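PDB 6NQC: cyanophycinase-like exopeptidase from actinobacterium SCGC AAA027-L06, which probably hydrolyses peptide bonds as a serine peptidase of family S51, the family that includes the cyanophycinases. Local coordinates for residues P188-F193 with H241-L246. Numbering follows the deposited sequence.
Sequences PHFNKF and HILKGL
The ring of Phe190 reaches from the loop 188-193 to strand 241-244 and lodges against two residues of that strand, His241 and Leu243. The loop leaves edge strand 184-187 of a small mixed sheet, in which strand 213-217 lies between that edge and strand 240-244. Phe190 CD2 lies over one face of the imidazole, offset toward its rim, and comes within 3.3 Å of His241 CD2. With centroids 4.6 Å apart and planes inclined at 33°, the two rings form an oblique aromatic pair. The side chains of Phe190 and Leu243 come at each other from opposite directions: Leu243 CD1 lies 3.6 Å from Phe190 CE1, and Leu243 CD2 3.8 Å from Phe190 CZ. The CA–CB bond of Phe190 already points toward the strand; with CG anti to the backbone N (chi1 -169°), the ring comes to lie against both partners. An alanine at Phe190 would remove that ring, and would probably leave a gap beside Leu243 and one imidazole face without its aromatic neighbour. His189 O accepts from Lys192 N and Phe193 N, closing a turn that starts at His189. His189 ND1 is hydrogen-bonded to Glu219 OE2 and NE2 weakly to Ser154 OG, consistent with a Ser-His-Glu triad. No hydrogen bond crosses between the segments, so the contact rests on dispersion and aromatic packing, while His241 NE2 bonds Asp218 OD1, which probably limits rotation of the imidazole.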
ATOM      1  N   PRO A 188       0.777  -5.763  -8.875  1.00 17.59           N
ATOM      2  CA  PRO A 188       1.393  -4.477  -9.233  1.00 17.53           C
ATOM      3  C   PRO A 188       2.278  -4.630 -10.459  1.00 17.22           C
ATOM      4  O   PRO A 188       2.382  -5.693 -11.009  1.00 16.38           O
ATOM      5  CB  PRO A 188       2.225  -4.138  -8.002  1.00 17.64           C
ATOM      6  CG  PRO A 188       2.597  -5.496  -7.395  1.00 18.31           C
ATOM      7  CD  PRO A 188       1.452  -6.430  -7.741  1.00 17.87           C
ATOM      8  N   HIS A 189       2.933  -3.522 -10.860  1.00 19.47           N
ATOM      9  CA  HIS A 189       3.880  -3.557 -11.978  1.00 22.85           C
ATOM     10  C   HIS A 189       3.254  -4.332 -13.137  1.00 18.39           C
ATOM     11  O   HIS A 189       3.941  -5.155 -13.776  1.00 17.97           O
ATOM     12  CB  HIS A 189       5.197  -4.250 -11.602  1.00 18.07           C
ATOM     13  CG  HIS A 189       5.991  -3.544 -10.543  1.00 19.27           C
ATOM     14  ND1 HIS A 189       6.836  -2.494 -10.812  1.00 25.43           N
ATOM     15  CD2 HIS A 189       6.119  -3.793  -9.225  1.00 20.88           C
ATOM     16  CE1 HIS A 189       7.409  -2.092  -9.691  1.00 21.05           C
ATOM     17  NE2 HIS A 189       6.976  -2.860  -8.708  1.00 22.75           N
ATOM     18  N   PHE A 190       1.948  -4.163 -13.367  1.00 21.91           N
ATOM     19  CA  PHE A 190       1.238  -5.159 -14.162  1.00 16.10           C
ATOM     20  C   PHE A 190       1.763  -5.257 -15.594  1.00 20.52           C
ATOM     21  O   PHE A 190       1.772  -6.345 -16.187  1.00 20.15           O
ATOM     22  CB  PHE A 190      -0.233  -4.843 -14.230  1.00 16.41           C
ATOM     23  CG  PHE A 190      -1.065  -5.953 -14.816  1.00 20.65           C
ATOM     24  CD1 PHE A 190      -1.291  -7.117 -14.113  1.00 19.33           C
ATOM     25  CD2 PHE A 190      -1.634  -5.815 -16.051  1.00 21.82           C
ATOM     26  CE1 PHE A 190      -2.059  -8.109 -14.643  1.00 19.68           C
ATOM     27  CE2 PHE A 190      -2.436  -6.835 -16.579  1.00 21.42           C
ATOM     28  CZ  PHE A 190      -2.621  -7.959 -15.880  1.00 20.10           C
ATOM     29  N   ASN A 191       2.204  -4.151 -16.144  1.00 20.12           N
ATOM     30  CA  ASN A 191       2.666  -4.098 -17.516  1.00 25.53           C
ATOM     31  C   ASN A 191       4.043  -4.711 -17.683  1.00 21.99           C
ATOM     32  O   ASN A 191       4.447  -4.958 -18.820  1.00 27.14           O
ATOM     33  CB  ASN A 191       2.645  -2.640 -18.021  1.00 23.25           C
ATOM     34  CG  ASN A 191       3.467  -1.697 -17.164  1.00 26.03           C
ATOM     35  OD1 ASN A 191       3.258  -1.593 -15.946  1.00 21.76           O
ATOM     36  ND2 ASN A 191       4.403  -0.971 -17.804  1.00 30.38           N
ATOM     37  N   LYS A 192       4.744  -5.007 -16.594  1.00 20.51           N
ATOM     38  CA  LYS A 192       6.082  -5.595 -16.666  1.00 23.98           C
ATOM     39  C   LYS A 192       6.271  -6.898 -15.898  1.00 21.52           C
ATOM     40  O   LYS A 192       7.146  -7.668 -16.290  1.00 19.09           O
ATOM     41  CB  LYS A 192       7.121  -4.567 -16.167  1.00 28.15           C
ATOM     42  CG  LYS A 192       6.990  -3.199 -16.871  1.00 34.48           C
ATOM     43  CD  LYS A 192       8.339  -2.519 -17.039  1.00 38.76           C
ATOM     44  CE  LYS A 192       8.387  -1.647 -18.285  1.00 45.39           C
ATOM     45  NZ  LYS A 192       9.445  -2.124 -19.234  1.00 63.87           N
ATOM     46  N   PHE A 193       5.464  -7.184 -14.854  1.00 20.45           N
ATOM     47  CA  PHE A 193       5.709  -8.318 -13.966  1.00 26.40           C
ATOM     48  C   PHE A 193       5.866  -9.637 -14.717  1.00 23.37           C
ATOM     49  O   PHE A 193       6.709 -10.473 -14.360  1.00 23.40           O
ATOM     50  CB  PHE A 193       4.530  -8.429 -12.986  1.00 22.10           C
ATOM     51  CG  PHE A 193       4.872  -8.975 -11.601  1.00 23.02           C
ATOM     52  CD1 PHE A 193       5.729 -10.036 -11.444  1.00 23.74           C
ATOM     53  CD2 PHE A 193       4.263  -8.436 -10.466  1.00 19.38           C
ATOM     54  CE1 PHE A 193       6.015 -10.535 -10.200  1.00 24.95           C
ATOM     55  CE2 PHE A 193       4.532  -8.960  -9.186  1.00 21.43           C
ATOM     56  CZ  PHE A 193       5.401 -10.004  -9.061  1.00 27.41           C
ATOM     57  N   HIS A 241      -6.412  -2.922 -14.509  1.00 17.59           N
ATOM     58  CA  HIS A 241      -7.033  -4.033 -15.208  1.00 18.91           C
ATOM     59  C   HIS A 241      -7.883  -4.849 -14.253  1.00 17.39           C
ATOM     60  O   HIS A 241      -7.399  -5.324 -13.217  1.00 18.57           O
ATOM     61  CB  HIS A 241      -5.948  -4.894 -15.841  1.00 20.50           C
ATOM     62  CG  HIS A 241      -4.930  -4.096 -16.575  1.00 26.01           C
ATOM     63  ND1 HIS A 241      -4.954  -3.943 -17.947  1.00 22.00           N
ATOM     64  CD2 HIS A 241      -3.876  -3.370 -16.132  1.00 21.92           C
ATOM     65  CE1 HIS A 241      -3.951  -3.174 -18.321  1.00 27.93           C
ATOM     66  NE2 HIS A 241      -3.278  -2.815 -17.241  1.00 27.07           N
ATOM     67  N   ILE A 242      -9.162  -4.974 -14.590  1.00 19.78           N
ATOM     68  CA  ILE A 242     -10.046  -5.884 -13.863  1.00 20.09           C
ATOM     69  C   ILE A 242      -9.866  -7.271 -14.452  1.00 19.01           C
ATOM     70  O   ILE A 242     -10.172  -7.502 -15.618  1.00 17.64           O
ATOM     71  CB  ILE A 242     -11.502  -5.423 -13.952  1.00 18.58           C
ATOM     72  CG1 ILE A 242     -11.602  -3.946 -13.602  1.00 18.61           C
ATOM     73  CG2 ILE A 242     -12.394  -6.279 -13.054  1.00 17.97           C
ATOM     74  CD1 ILE A 242     -10.813  -3.541 -12.340  1.00 22.94           C
ATOM     75  N   LEU A 243      -9.387  -8.215 -13.640  1.00 14.51           N
ATOM     76  CA  LEU A 243      -8.976  -9.511 -14.180  1.00 19.77           C
ATOM     77  C   LEU A 243      -9.916 -10.658 -13.847  1.00 25.57           C
ATOM     78  O   LEU A 243     -10.141 -11.518 -14.701  1.00 18.57           O
ATOM     79  CB  LEU A 243      -7.570  -9.882 -13.674  1.00 21.18           C
ATOM     80  CG  LEU A 243      -6.486  -8.854 -13.995  1.00 16.28           C
ATOM     81  CD1 LEU A 243      -5.190  -9.254 -13.382  1.00 17.60           C
ATOM     82  CD2 LEU A 243      -6.327  -8.687 -15.493  1.00 23.32           C
ATOM     83  N   LYS A 244     -10.446 -10.700 -12.629  1.00 16.81           N
ATOM     84  CA  LYS A 244     -11.254 -11.819 -12.158  1.00 21.83           C
ATOM     85  C   LYS A 244     -12.216 -11.304 -11.106  1.00 19.88           C
ATOM     86  O   LYS A 244     -11.897 -10.363 -10.368  1.00 18.30           O
ATOM     87  CB  LYS A 244     -10.374 -12.939 -11.582  1.00 24.36           C
ATOM     88  CG  LYS A 244     -11.160 -14.127 -11.135  1.00 50.96           C
ATOM     89  CD  LYS A 244     -10.275 -15.331 -10.936  1.00 57.16           C
ATOM     90  CE  LYS A 244      -9.909 -15.489  -9.481  1.00 53.00           C
ATOM     91  NZ  LYS A 244      -8.470 -15.731  -9.330  1.00 65.71           N
ATOM     92  N   GLY A 245     -13.394 -11.957 -11.028  1.00 18.32           N
ATOM     93  CA  GLY A 245     -14.439 -11.632 -10.086  1.00 17.86           C
ATOM     94  C   GLY A 245     -15.373 -10.523 -10.531  1.00 19.45           C
ATOM     95  O   GLY A 245     -16.403 -10.307  -9.881  1.00 17.42           O
ATOM     96  N   LEU A 246     -15.028  -9.806 -11.590  1.00 20.58           N
ATOM     97  CA  LEU A 246     -15.855  -8.850 -12.300  1.00 17.02           C
ATOM     98  C   LEU A 246     -15.479  -8.928 -13.776  1.00 17.25           C
ATOM     99  O   LEU A 246     -14.402  -9.425 -14.126  1.00 17.28           O
ATOM    100  CB  LEU A 246     -15.645  -7.438 -11.760  1.00 14.70           C
ATOM    101  CG  LEU A 246     -16.227  -7.198 -10.377  1.00 17.86           C
ATOM    102  CD1 LEU A 246     -15.759  -5.793  -9.910  1.00 25.22           C
ATOM    103  CD2 LEU A 246     -17.719  -7.272 -10.367  1.00 16.83           C
TER